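Local coordinates for uncharacterized hypothetical protein (Parabacteroides merdae, PDB 4EI0) that is of unknown function, a DUF4466 family protein whose chain folds into several antiparallel beta sheets, at residues B[15-21]-B[137-143]; B[38-42]-B[127-131]; B[63-69]-B[110-116]; B[151-157]-B[304-310]. One frame throughout, in Å; residues are numbered along the deposited sequence.

Interaction 1 (B[15-21]-B[137-143])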
# COMPACT_ATOMS: atom_id res chain seq x y z
N ALA B 15 1.26 19.01 -4.65
CA ALA B 15 0.47 19.54 -3.53
C ALA B 15 -0.52 18.41 -3.15
O ALA B 15 -0.63 17.40 -3.85
CB ALA B 15 -0.31 20.80 -3.95
N LEU B 16 -1.24 18.61 -2.05
CA LEU B 16 -2.35 17.73 -1.67
C LEU B 16 -3.31 17.57 -2.79
O LEU B 16 -3.71 18.55 -3.41
CB LEU B 16 -3.11 18.35 -0.49
CG LEU B 16 -4.22 17.47 0.09
CD1 LEU B 16 -3.71 16.05 0.39
CD2 LEU B 16 -4.67 18.17 1.37
N SER B 17 -3.64 16.33 -3.12
CA SER B 17 -4.62 16.06 -4.14
C SER B 17 -5.58 14.93 -3.73
O SER B 17 -5.33 14.19 -2.76
CB SER B 17 -3.91 15.71 -5.42
OG SER B 17 -3.36 14.43 -5.25
N ASN B 18 -6.68 14.79 -4.46
CA ASN B 18 -7.69 13.77 -4.11
C ASN B 18 -8.44 13.25 -5.33
O ASN B 18 -8.45 13.88 -6.37
CB ASN B 18 -8.62 14.26 -2.98
CG ASN B 18 -9.60 15.42 -3.37
OD1 ASN B 18 -10.43 15.81 -2.55
ND2 ASN B 18 -9.53 15.91 -4.57
N ASP B 19 -9.05 12.09 -5.19
CA ASP B 19 -9.89 11.50 -6.22
C ASP B 19 -10.84 10.54 -5.54
O ASP B 19 -10.51 10.00 -4.51
CB ASP B 19 -9.04 10.71 -7.20
CG ASP B 19 -9.85 10.20 -8.38
OD1 ASP B 19 -10.48 11.01 -9.07
OD2 ASP B 19 -9.91 8.98 -8.61
N CYS B 20 -12.05 10.37 -6.05
CA CYS B 20 -13.01 9.52 -5.39
C CYS B 20 -13.78 8.73 -6.42
O CYS B 20 -14.17 9.28 -7.44
CB CYS B 20 -13.96 10.35 -4.50
SG CYS B 20 -14.85 9.32 -3.30
N ILE B 21 -13.98 7.44 -6.16
CA ILE B 21 -14.71 6.55 -7.07
C ILE B 21 -15.84 5.84 -6.32
O ILE B 21 -15.66 5.37 -5.23
CB ILE B 21 -13.79 5.55 -7.84
CG1 ILE B 21 -13.27 4.40 -6.96
CG2 ILE B 21 -12.62 6.30 -8.49
CD1 ILE B 21 -12.73 3.21 -7.74
N GLN B 137 -2.64 22.68 3.48
CA GLN B 137 -3.33 22.57 2.21
C GLN B 137 -4.65 21.80 2.41
O GLN B 137 -4.80 21.05 3.39
CB GLN B 137 -2.46 21.87 1.19
CG GLN B 137 -1.49 22.80 0.50
CD GLN B 137 -0.61 22.08 -0.50
OE1 GLN B 137 -0.42 20.88 -0.41
NE2 GLN B 137 -0.09 22.83 -1.47
N VAL B 138 -5.58 22.02 1.49
CA VAL B 138 -6.90 21.34 1.44
C VAL B 138 -7.19 20.85 -0.00
O VAL B 138 -6.58 21.34 -0.92
CB VAL B 138 -8.01 22.30 1.91
CG1 VAL B 138 -7.77 22.73 3.37
CG2 VAL B 138 -8.07 23.53 1.00
N ALA B 139 -8.05 19.83 -0.19
CA ALA B 139 -8.56 19.44 -1.52
C ALA B 139 -10.00 18.97 -1.36
O ALA B 139 -10.43 18.66 -0.25
CB ALA B 139 -7.75 18.33 -2.18
N GLU B 140 -10.72 18.90 -2.48
CA GLU B 140 -12.16 18.61 -2.46
C GLU B 140 -12.53 17.87 -3.71
O GLU B 140 -11.85 18.02 -4.72
CB GLU B 140 -12.98 19.93 -2.33
CG GLU B 140 -14.06 20.14 -3.37
CD GLU B 140 -14.90 21.37 -3.08
OE1 GLU B 140 -14.32 22.47 -2.96
OE2 GLU B 140 -16.14 21.24 -2.96
N TYR B 141 -13.57 17.04 -3.64
CA TYR B 141 -14.03 16.22 -4.75
C TYR B 141 -15.51 15.93 -4.59
O TYR B 141 -15.91 15.42 -3.56
CB TYR B 141 -13.27 14.89 -4.81
CG TYR B 141 -13.32 14.20 -6.16
CD1 TYR B 141 -14.42 13.45 -6.55
CD2 TYR B 141 -12.27 14.34 -7.07
CE1 TYR B 141 -14.47 12.84 -7.79
CE2 TYR B 141 -12.31 13.74 -8.31
CZ TYR B 141 -13.39 13.00 -8.64
OH TYR B 141 -13.39 12.45 -9.85
N LYS B 142 -16.31 16.24 -5.61
CA LYS B 142 -17.78 16.04 -5.57
C LYS B 142 -18.18 14.88 -6.45
O LYS B 142 -17.62 14.68 -7.52
CB LYS B 142 -18.52 17.30 -6.07
CG LYS B 142 -18.16 18.55 -5.27
CD LYS B 142 -18.89 19.79 -5.76
CE LYS B 142 -18.65 20.96 -4.82
NZ LYS B 142 -18.70 20.50 -3.40
N LEU B 143 -19.17 14.10 -5.98
CA LEU B 143 -19.76 13.02 -6.73
C LEU B 143 -21.30 13.09 -6.62
O LEU B 143 -21.86 13.56 -5.62
CB LEU B 143 -19.27 11.67 -6.21
CG LEU B 143 -17.91 11.20 -6.70
CD1 LEU B 143 -17.63 9.85 -6.06
CD2 LEU B 143 -17.94 11.13 -8.23
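C20 and L16 supply the apolar part of this contact. C20 sets its CB 3.7 Å from CD1 of Y141 and its SG 4.0 Å from CD1 of L143; a small, weakly polar thiol suits a place where two larger side chains converge. Further along, CG of L16 lies 4.3 Å from CB of A139, where a methyl lets the leucine and the N18 amide come close. The Y141 ring slides under the backbone of D19, whose CA sits 4.2 Å from the ring centroid in an off-centre CH-pi contact. Outward from these, N18 sends ND2 to O of E140 (3.1 Å), while its OD1 is hydrogen-bonded to the hydroxyl of Y40 on the next strand. At the far end OE1 of Q137 accepts from N of L16 at 2.9 Å, nearly straight. The axes of 17-21 and 138-143 approach to 6.3 Å, their directions 19° from parallel, and the strands share no backbone hydrogen bond: each is the outermost strand of its own sheet, so the contact closes one edge of a beta sandwich. Two side-chain amides, each bonded to a backbone atom opposite, thus join the sheet edges around an apolar middle without merging the sheets.

Interaction 2 (B[38-42]-B[127-131])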
# COMPACT_ATOMS: atom_id res chain seq x y z
N PHE B 38 -18.01 4.23 -1.37
CA PHE B 38 -17.10 5.09 -2.12
C PHE B 38 -15.64 4.78 -1.67
O PHE B 38 -15.42 4.39 -0.52
CB PHE B 38 -17.41 6.57 -1.87
CG PHE B 38 -18.74 7.04 -2.40
CD1 PHE B 38 -19.89 6.87 -1.66
CD2 PHE B 38 -18.84 7.60 -3.64
CE1 PHE B 38 -21.11 7.30 -2.15
CE2 PHE B 38 -20.06 8.01 -4.15
CZ PHE B 38 -21.19 7.87 -3.40
N ALA B 39 -14.67 4.94 -2.57
CA ALA B 39 -13.25 4.82 -2.25
C ALA B 39 -12.63 6.18 -2.50
O ALA B 39 -12.58 6.63 -3.64
CB ALA B 39 -12.58 3.75 -3.10
N TYR B 40 -12.23 6.86 -1.42
CA TYR B 40 -11.74 8.25 -1.46
C TYR B 40 -10.21 8.19 -1.30
O TYR B 40 -9.73 7.83 -0.23
CB TYR B 40 -12.31 9.07 -0.35
CG TYR B 40 -11.92 10.55 -0.33
CD1 TYR B 40 -11.88 11.31 -1.49
CD2 TYR B 40 -11.64 11.20 0.87
CE1 TYR B 40 -11.53 12.66 -1.47
CE2 TYR B 40 -11.32 12.56 0.91
CZ TYR B 40 -11.27 13.29 -0.26
OH TYR B 40 -10.95 14.64 -0.23
N ALA B 41 -9.49 8.55 -2.37
CA ALA B 41 -8.02 8.55 -2.43
C ALA B 41 -7.48 9.94 -2.21
O ALA B 41 -7.97 10.90 -2.83
CB ALA B 41 -7.56 8.04 -3.79
N MSE B 42 -6.43 10.03 -1.40
CA MSE B 42 -5.76 11.30 -1.08
C MSE B 42 -4.26 11.12 -1.19
O MSE B 42 -3.75 10.04 -0.94
CB MSE B 42 -6.10 11.72 0.36
CG MSE B 42 -7.58 11.81 0.63
SE MSE B 42 -8.00 11.55 2.50
CE MSE B 42 -7.92 9.53 2.29
N PHE B 127 -22.65 14.17 -2.93
CA PHE B 127 -21.61 14.07 -1.93
C PHE B 127 -20.44 15.02 -2.22
O PHE B 127 -19.98 15.13 -3.36
CB PHE B 127 -21.09 12.66 -1.91
CG PHE B 127 -22.11 11.64 -1.54
CD1 PHE B 127 -22.35 11.33 -0.23
CD2 PHE B 127 -22.86 11.02 -2.52
CE1 PHE B 127 -23.33 10.42 0.11
CE2 PHE B 127 -23.83 10.07 -2.19
CZ PHE B 127 -24.04 9.75 -0.87
N SER B 128 -19.95 15.67 -1.17
CA SER B 128 -18.74 16.48 -1.24
C SER B 128 -17.69 15.94 -0.29
O SER B 128 -17.85 16.01 0.94
CB SER B 128 -19.07 17.94 -0.95
OG SER B 128 -17.86 18.69 -1.07
N PHE B 129 -16.64 15.36 -0.86
CA PHE B 129 -15.51 14.78 -0.08
C PHE B 129 -14.41 15.82 0.02
O PHE B 129 -14.20 16.60 -0.93
CB PHE B 129 -14.90 13.57 -0.77
CG PHE B 129 -15.83 12.38 -0.91
CD1 PHE B 129 -16.80 12.34 -1.89
CD2 PHE B 129 -15.76 11.32 -0.01
CE1 PHE B 129 -17.64 11.27 -2.00
CE2 PHE B 129 -16.62 10.25 -0.13
CZ PHE B 129 -17.56 10.22 -1.13
N SER B 130 -13.72 15.87 1.15
CA SER B 130 -12.61 16.82 1.31
C SER B 130 -11.58 16.29 2.27
O SER B 130 -11.83 15.34 3.04
CB SER B 130 -13.12 18.17 1.79
OG SER B 130 -13.82 18.04 3.00
N VAL B 131 -10.38 16.86 2.18
CA VAL B 131 -9.19 16.39 2.87
C VAL B 131 -8.35 17.60 3.33
O VAL B 131 -8.31 18.61 2.65
CB VAL B 131 -8.33 15.43 1.97
CG1 VAL B 131 -7.97 16.09 0.63
CG2 VAL B 131 -7.08 14.94 2.70
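Two sheets meet face to face, and every second residue of each strand fills the space between them. F38, Y40 and M42 project from one side, F127, F129 and V131 from the other. The F38 ring settles into the hollow between F127 and F129: it turns its edge to the face of F127 (centroids 4.8 Å apart), while its CG lies 3.6 Å from CZ of F129. F129 pushes its CB against the flat face of Y40, 3.7 Å from the ring centroid, a CH-pi contact. Y40 is long enough to cross the gap, its OH coming 3.4 Å from CG1 of V131. V131 CG2 meets SE of the selenomethionine M42 (3.5 Å), whose unbranched chain can follow the valine's contour. The axes are 8.7 Å apart at 31°, as in the packed sheets of a beta sandwich. No hydrogen bond joins the strands, and the Y40 hydroxyl pairs with N18 instead; cohesion comes from an aromatic cluster and close apolar packing.

Interaction 3 (B[63-69]-B[110-116])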
# COMPACT_ATOMS: atom_id res chain seq x y z
N ALA B 63 -28.39 7.35 7.24
CA ALA B 63 -28.90 6.64 8.42
C ALA B 63 -27.74 6.27 9.34
O ALA B 63 -26.56 6.26 8.92
CB ALA B 63 -29.66 5.34 8.02
N THR B 64 -28.07 5.87 10.56
CA THR B 64 -27.07 5.35 11.49
C THR B 64 -26.28 4.22 10.89
O THR B 64 -26.83 3.36 10.25
CB THR B 64 -27.69 4.87 12.80
OG1 THR B 64 -28.40 5.96 13.37
CG2 THR B 64 -26.58 4.45 13.77
N GLY B 65 -24.97 4.26 11.06
CA GLY B 65 -24.08 3.31 10.39
C GLY B 65 -23.32 3.91 9.25
O GLY B 65 -22.45 3.28 8.70
N THR B 66 -23.65 5.13 8.85
CA THR B 66 -22.86 5.89 7.85
C THR B 66 -21.46 6.21 8.49
O THR B 66 -21.39 6.70 9.62
CB THR B 66 -23.57 7.18 7.51
OG1 THR B 66 -24.81 6.84 6.88
CG2 THR B 66 -22.75 8.07 6.59
N TYR B 67 -20.39 5.78 7.86
CA TYR B 67 -19.07 5.96 8.43
C TYR B 67 -17.96 5.88 7.38
O TYR B 67 -18.19 5.45 6.26
CB TYR B 67 -18.81 4.91 9.55
CG TYR B 67 -18.49 3.54 9.07
CD1 TYR B 67 -19.38 2.85 8.32
CD2 TYR B 67 -17.29 2.92 9.39
CE1 TYR B 67 -19.10 1.60 7.86
CE2 TYR B 67 -17.00 1.65 8.95
CZ TYR B 67 -17.92 1.00 8.18
OH TYR B 67 -17.69 -0.25 7.69
N PHE B 68 -16.75 6.32 7.78
CA PHE B 68 -15.51 5.99 7.10
C PHE B 68 -14.90 4.84 7.85
O PHE B 68 -14.73 4.91 9.04
CB PHE B 68 -14.52 7.14 7.23
CG PHE B 68 -14.54 8.14 6.13
CD1 PHE B 68 -14.12 7.79 4.85
CD2 PHE B 68 -14.82 9.46 6.39
CE1 PHE B 68 -14.06 8.74 3.83
CE2 PHE B 68 -14.78 10.39 5.38
CZ PHE B 68 -14.38 10.03 4.10
N ASP B 69 -14.52 3.78 7.15
CA ASP B 69 -13.75 2.72 7.75
C ASP B 69 -12.37 3.37 8.02
O ASP B 69 -11.89 4.15 7.21
CB ASP B 69 -13.78 1.55 6.73
CG ASP B 69 -12.78 0.43 6.97
OD1 ASP B 69 -11.76 0.59 7.62
OD2 ASP B 69 -12.99 -0.64 6.36
N LEU B 110 -9.51 5.66 1.68
CA LEU B 110 -10.45 5.33 2.73
C LEU B 110 -11.77 5.04 2.08
O LEU B 110 -12.12 5.69 1.09
CB LEU B 110 -10.65 6.49 3.71
CG LEU B 110 -9.46 6.94 4.56
CD1 LEU B 110 -9.90 8.17 5.32
CD2 LEU B 110 -8.99 5.81 5.49
N ARG B 111 -12.47 4.04 2.63
CA ARG B 111 -13.82 3.68 2.19
C ARG B 111 -14.87 4.33 3.03
O ARG B 111 -14.81 4.27 4.27
CB ARG B 111 -13.96 2.19 2.22
CG ARG B 111 -13.08 1.56 1.15
CD ARG B 111 -13.08 0.06 1.22
NE ARG B 111 -12.14 -0.42 0.23
CZ ARG B 111 -11.69 -1.66 0.18
NH1 ARG B 111 -12.08 -2.55 1.06
NH2 ARG B 111 -10.82 -1.97 -0.75
N TYR B 112 -15.80 5.01 2.37
CA TYR B 112 -16.95 5.64 3.02
C TYR B 112 -18.21 4.89 2.63
O TYR B 112 -18.40 4.55 1.44
CB TYR B 112 -17.05 7.09 2.57
CG TYR B 112 -18.35 7.83 2.88
CD1 TYR B 112 -18.63 8.30 4.15
CD2 TYR B 112 -19.25 8.13 1.87
CE1 TYR B 112 -19.79 8.98 4.42
CE2 TYR B 112 -20.42 8.80 2.14
CZ TYR B 112 -20.68 9.23 3.40
OH TYR B 112 -21.81 9.94 3.65
N TYR B 113 -19.04 4.64 3.63
CA TYR B 113 -20.29 3.91 3.51
C TYR B 113 -21.43 4.83 3.92
O TYR B 113 -21.50 5.27 5.07
CB TYR B 113 -20.23 2.69 4.42
CG TYR B 113 -19.17 1.71 3.99
CD1 TYR B 113 -19.45 0.71 3.06
CD2 TYR B 113 -17.90 1.77 4.51
CE1 TYR B 113 -18.49 -0.20 2.68
CE2 TYR B 113 -16.93 0.88 4.13
CZ TYR B 113 -17.23 -0.10 3.22
OH TYR B 113 -16.25 -0.93 2.85
N TYR B 114 -22.28 5.18 2.96
CA TYR B 114 -23.46 5.96 3.21
C TYR B 114 -24.61 4.98 3.33
O TYR B 114 -24.88 4.24 2.38
CB TYR B 114 -23.73 6.89 2.06
CG TYR B 114 -24.98 7.70 2.13
CD1 TYR B 114 -25.04 8.83 2.91
CD2 TYR B 114 -26.09 7.38 1.37
CE1 TYR B 114 -26.18 9.64 2.94
CE2 TYR B 114 -27.25 8.18 1.39
CZ TYR B 114 -27.30 9.29 2.18
OH TYR B 114 -28.39 10.08 2.23
N ILE B 115 -25.31 4.96 4.48
CA ILE B 115 -26.48 4.07 4.64
C ILE B 115 -27.69 4.93 4.23
O ILE B 115 -27.93 5.96 4.80
CB ILE B 115 -26.62 3.52 6.05
CG1 ILE B 115 -25.35 2.83 6.54
CG2 ILE B 115 -27.74 2.46 6.10
CD1 ILE B 115 -24.88 1.66 5.69
N ILE B 116 -28.40 4.50 3.18
CA ILE B 116 -29.49 5.25 2.54
C ILE B 116 -30.64 5.36 3.51
O ILE B 116 -31.11 4.35 4.00
CB ILE B 116 -29.91 4.57 1.17
CG1 ILE B 116 -28.73 4.49 0.22
CG2 ILE B 116 -31.03 5.29 0.50
CD1 ILE B 116 -28.89 3.53 -0.95
O HOH W 1 -11.38 2.79 4.85
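F68 offers a ring face to Y112, which points its edge at it with centroids 5.5 Å apart; CE1 of F68 also lies 3.6 Å from CB of Y112, and its CD1 3.9 Å from CB of L110. Large flat side chains suit this buried face, which V56 and I99 of the opposing sheet cover. On the other face Y67 and Y113 lie nearly parallel but slid apart, CE1 of Y67 being 3.6 Å from CD2 of Y113, in a more open setting that suits tyrosine. The segments are antiparallel neighbours in one sheet of a beta sandwich. Y67 and Y113 form a hydrogen-bonded pair (Y67 N to Y113 O 3.0 Å, Y113 N to Y67 O 2.9 Å), F68 and Y112 a non-hydrogen-bonded one, and N of D69 continues the pattern to O of R111 at 2.9 Å. The return bond is made through a water, 2.8 Å from O of D69 and from N of R111. At the other end a type II turn from A63 to T66 is closed by T66 N to A63 O (3.1 Å). Glycine suits G65 because, at its phi of 106°, a CB would jam against the preceding carbonyl and crowd I115. T66 adds its hydroxyl to the pairing: OG1 donates to O of A63 (2.7 Å) and accepts from N of I115 (3.1 Å), while N of A63 bonds to O of I115 at 2.8 Å.

Interaction 4 (B[151-157]-B[304-310])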
# COMPACT_ATOMS: atom_id res chain seq x y z
N MSE B 151 -38.10 1.65 -4.23
CA MSE B 151 -38.40 0.27 -3.86
C MSE B 151 -38.10 -0.02 -2.40
O MSE B 151 -37.26 0.64 -1.78
CB MSE B 151 -37.61 -0.71 -4.72
CG MSE B 151 -38.03 -0.77 -6.15
SE MSE B 151 -37.01 -2.08 -7.21
CE MSE B 151 -35.21 -1.25 -6.94
N ASP B 152 -38.82 -0.99 -1.88
CA ASP B 152 -38.49 -1.70 -0.65
C ASP B 152 -38.01 -3.07 -1.00
O ASP B 152 -38.42 -3.64 -2.03
CB ASP B 152 -39.72 -1.85 0.23
CG ASP B 152 -40.05 -0.58 1.02
OD1 ASP B 152 -39.20 -0.13 1.81
OD2 ASP B 152 -41.16 -0.02 0.85
N MSE B 153 -37.15 -3.63 -0.16
CA MSE B 153 -36.66 -4.98 -0.35
C MSE B 153 -36.54 -5.75 0.97
O MSE B 153 -36.05 -5.21 1.96
CB MSE B 153 -35.29 -4.88 -1.06
CG MSE B 153 -34.63 -6.19 -1.08
SE MSE B 153 -33.08 -6.19 -2.29
CE MSE B 153 -31.90 -4.83 -1.42
N ALA B 154 -36.96 -7.01 0.98
CA ALA B 154 -36.88 -7.88 2.18
C ALA B 154 -36.29 -9.20 1.68
O ALA B 154 -36.79 -9.76 0.70
CB ALA B 154 -38.26 -8.08 2.76
N LYS B 155 -35.23 -9.70 2.32
CA LYS B 155 -34.54 -10.87 1.84
C LYS B 155 -34.59 -12.02 2.81
O LYS B 155 -34.68 -11.83 4.01
CB LYS B 155 -33.08 -10.56 1.56
CG LYS B 155 -32.86 -9.56 0.46
CD LYS B 155 -31.39 -9.16 0.39
CE LYS B 155 -30.54 -10.36 -0.03
NZ LYS B 155 -29.19 -9.93 -0.48
N ASN B 156 -34.56 -13.22 2.25
CA ASN B 156 -34.42 -14.46 2.98
C ASN B 156 -35.41 -14.63 4.09
O ASN B 156 -35.04 -14.90 5.22
CB ASN B 156 -32.98 -14.61 3.47
CG ASN B 156 -31.98 -14.52 2.32
OD1 ASN B 156 -31.09 -13.66 2.33
ND2 ASN B 156 -32.18 -15.33 1.30
N LEU B 157 -36.69 -14.51 3.76
CA LEU B 157 -37.76 -14.71 4.71
C LEU B 157 -38.26 -16.16 4.65
O LEU B 157 -38.32 -16.75 3.59
CB LEU B 157 -38.93 -13.77 4.42
CG LEU B 157 -38.53 -12.32 4.58
CD1 LEU B 157 -39.23 -11.40 3.60
CD2 LEU B 157 -38.76 -11.90 6.02
N THR B 304 -37.75 -20.35 1.28
CA THR B 304 -37.18 -19.05 1.53
C THR B 304 -37.48 -18.08 0.36
O THR B 304 -37.19 -18.41 -0.78
CB THR B 304 -35.65 -19.15 1.71
OG1 THR B 304 -35.35 -20.13 2.71
CG2 THR B 304 -35.04 -17.83 2.14
N VAL B 305 -38.02 -16.89 0.67
CA VAL B 305 -38.36 -15.91 -0.36
C VAL B 305 -37.63 -14.61 -0.10
O VAL B 305 -37.27 -14.32 1.03
CB VAL B 305 -39.89 -15.67 -0.47
CG1 VAL B 305 -40.66 -16.97 -0.66
CG2 VAL B 305 -40.42 -14.93 0.75
N SER B 306 -37.40 -13.85 -1.15
CA SER B 306 -36.93 -12.49 -1.10
C SER B 306 -37.81 -11.63 -2.04
O SER B 306 -38.21 -12.10 -3.08
CB SER B 306 -35.49 -12.45 -1.57
OG SER B 306 -34.70 -13.29 -0.75
N VAL B 307 -38.09 -10.39 -1.68
CA VAL B 307 -39.13 -9.58 -2.37
C VAL B 307 -38.65 -8.18 -2.57
O VAL B 307 -38.07 -7.59 -1.66
CB VAL B 307 -40.45 -9.56 -1.55
CG1 VAL B 307 -41.53 -8.67 -2.16
CG2 VAL B 307 -40.95 -10.97 -1.28
N LYS B 308 -38.82 -7.66 -3.78
CA LYS B 308 -38.79 -6.24 -4.07
C LYS B 308 -40.22 -5.78 -4.23
O LYS B 308 -41.04 -6.49 -4.82
CB LYS B 308 -38.03 -5.95 -5.32
CG LYS B 308 -36.53 -5.90 -5.10
CD LYS B 308 -35.73 -5.75 -6.37
CE LYS B 308 -34.25 -5.47 -6.12
NZ LYS B 308 -33.49 -5.30 -7.39
N ARG B 309 -40.54 -4.63 -3.64
CA ARG B 309 -41.92 -4.03 -3.76
C ARG B 309 -41.81 -2.59 -4.22
O ARG B 309 -40.86 -1.88 -3.86
CB ARG B 309 -42.62 -4.11 -2.42
CG ARG B 309 -44.07 -3.62 -2.44
CD ARG B 309 -44.68 -3.49 -1.06
NE ARG B 309 -44.07 -2.43 -0.29
CZ ARG B 309 -44.43 -2.05 0.94
NH1 ARG B 309 -45.46 -2.61 1.55
NH2 ARG B 309 -43.75 -1.07 1.55
N TYR B 310 -42.77 -2.14 -5.04
CA TYR B 310 -42.78 -0.80 -5.59
C TYR B 310 -44.21 -0.25 -5.47
O TYR B 310 -45.17 -0.89 -5.91
CB TYR B 310 -42.32 -0.85 -7.07
CG TYR B 310 -42.33 0.47 -7.80
CD1 TYR B 310 -41.26 1.29 -7.76
CD2 TYR B 310 -43.44 0.90 -8.50
CE1 TYR B 310 -41.26 2.52 -8.42
CE2 TYR B 310 -43.47 2.11 -9.16
CZ TYR B 310 -42.36 2.93 -9.09
OH TYR B 310 -42.35 4.13 -9.74
O HOH W 2 -42.36 -0.51 -1.59
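R309 folds back at chi3 (p, 67°) after two trans angles, and this bend brings NH2 to OD2 of D152 at 2.9 Å in a salt bridge; D152, with chi1 m, reaches across from the paired strand. A water 2.8 Å from OD2 of D152 and 2.9 Å from NE of R309 bridges them again. The other oxygen of D152 meets R121, and NH1 of R309 donates to the carbonyls of F168 and N170. K308 is trans from chi2 to chi4, its extended methylene chain lying against the selenomethionines M151 (SE to CD, 4.0 Å) and M153 (SE to CE, 4.1 Å) while the ammonium goes on to D242. In the backbone, D152 with R309 and A154 with V307 are antiparallel hydrogen-bonded pairs. Then N156 adopts a left-handed conformation (phi 52°, psi 55°), readily tolerated by asparagine, and with L157 faces V305 in a G1 bulge. OG of S306 (chi1 m) accepts from N of N156 at 3.0 Å and also hydrogen-bonds to N296, while L157 N donates to O of V305 at 2.8 Å. Edge strand 152-159 thus joins 302-311 by antiparallel pairing interrupted by one bulge, its extra amide served by serine, with D152 shared between arginines R309 and R121.

Interactions 1, 2 and 3 belong to one beta sandwich and are nested along the chain, 3 inside 2 and 2 inside 1. Interaction 2 fills the space between the sheets, and interaction 1, its centre 6 Å away, closes one edge; they meet through N18 OD1 and Y40 OH, 2.6 Å apart. Interaction 3 is pairing within one of those sheets, centred 12 Å from interaction 2 and joined to it by strand 35-43 hydrogen-bonding with strand 107-115 (Y40 N to L110 O, 2.8 Å). Interaction 4 follows later in the chain, in a separate sheet, its centre 23 Å from interaction 3 and 38 Å from interaction 1. No active site is known to relate them to.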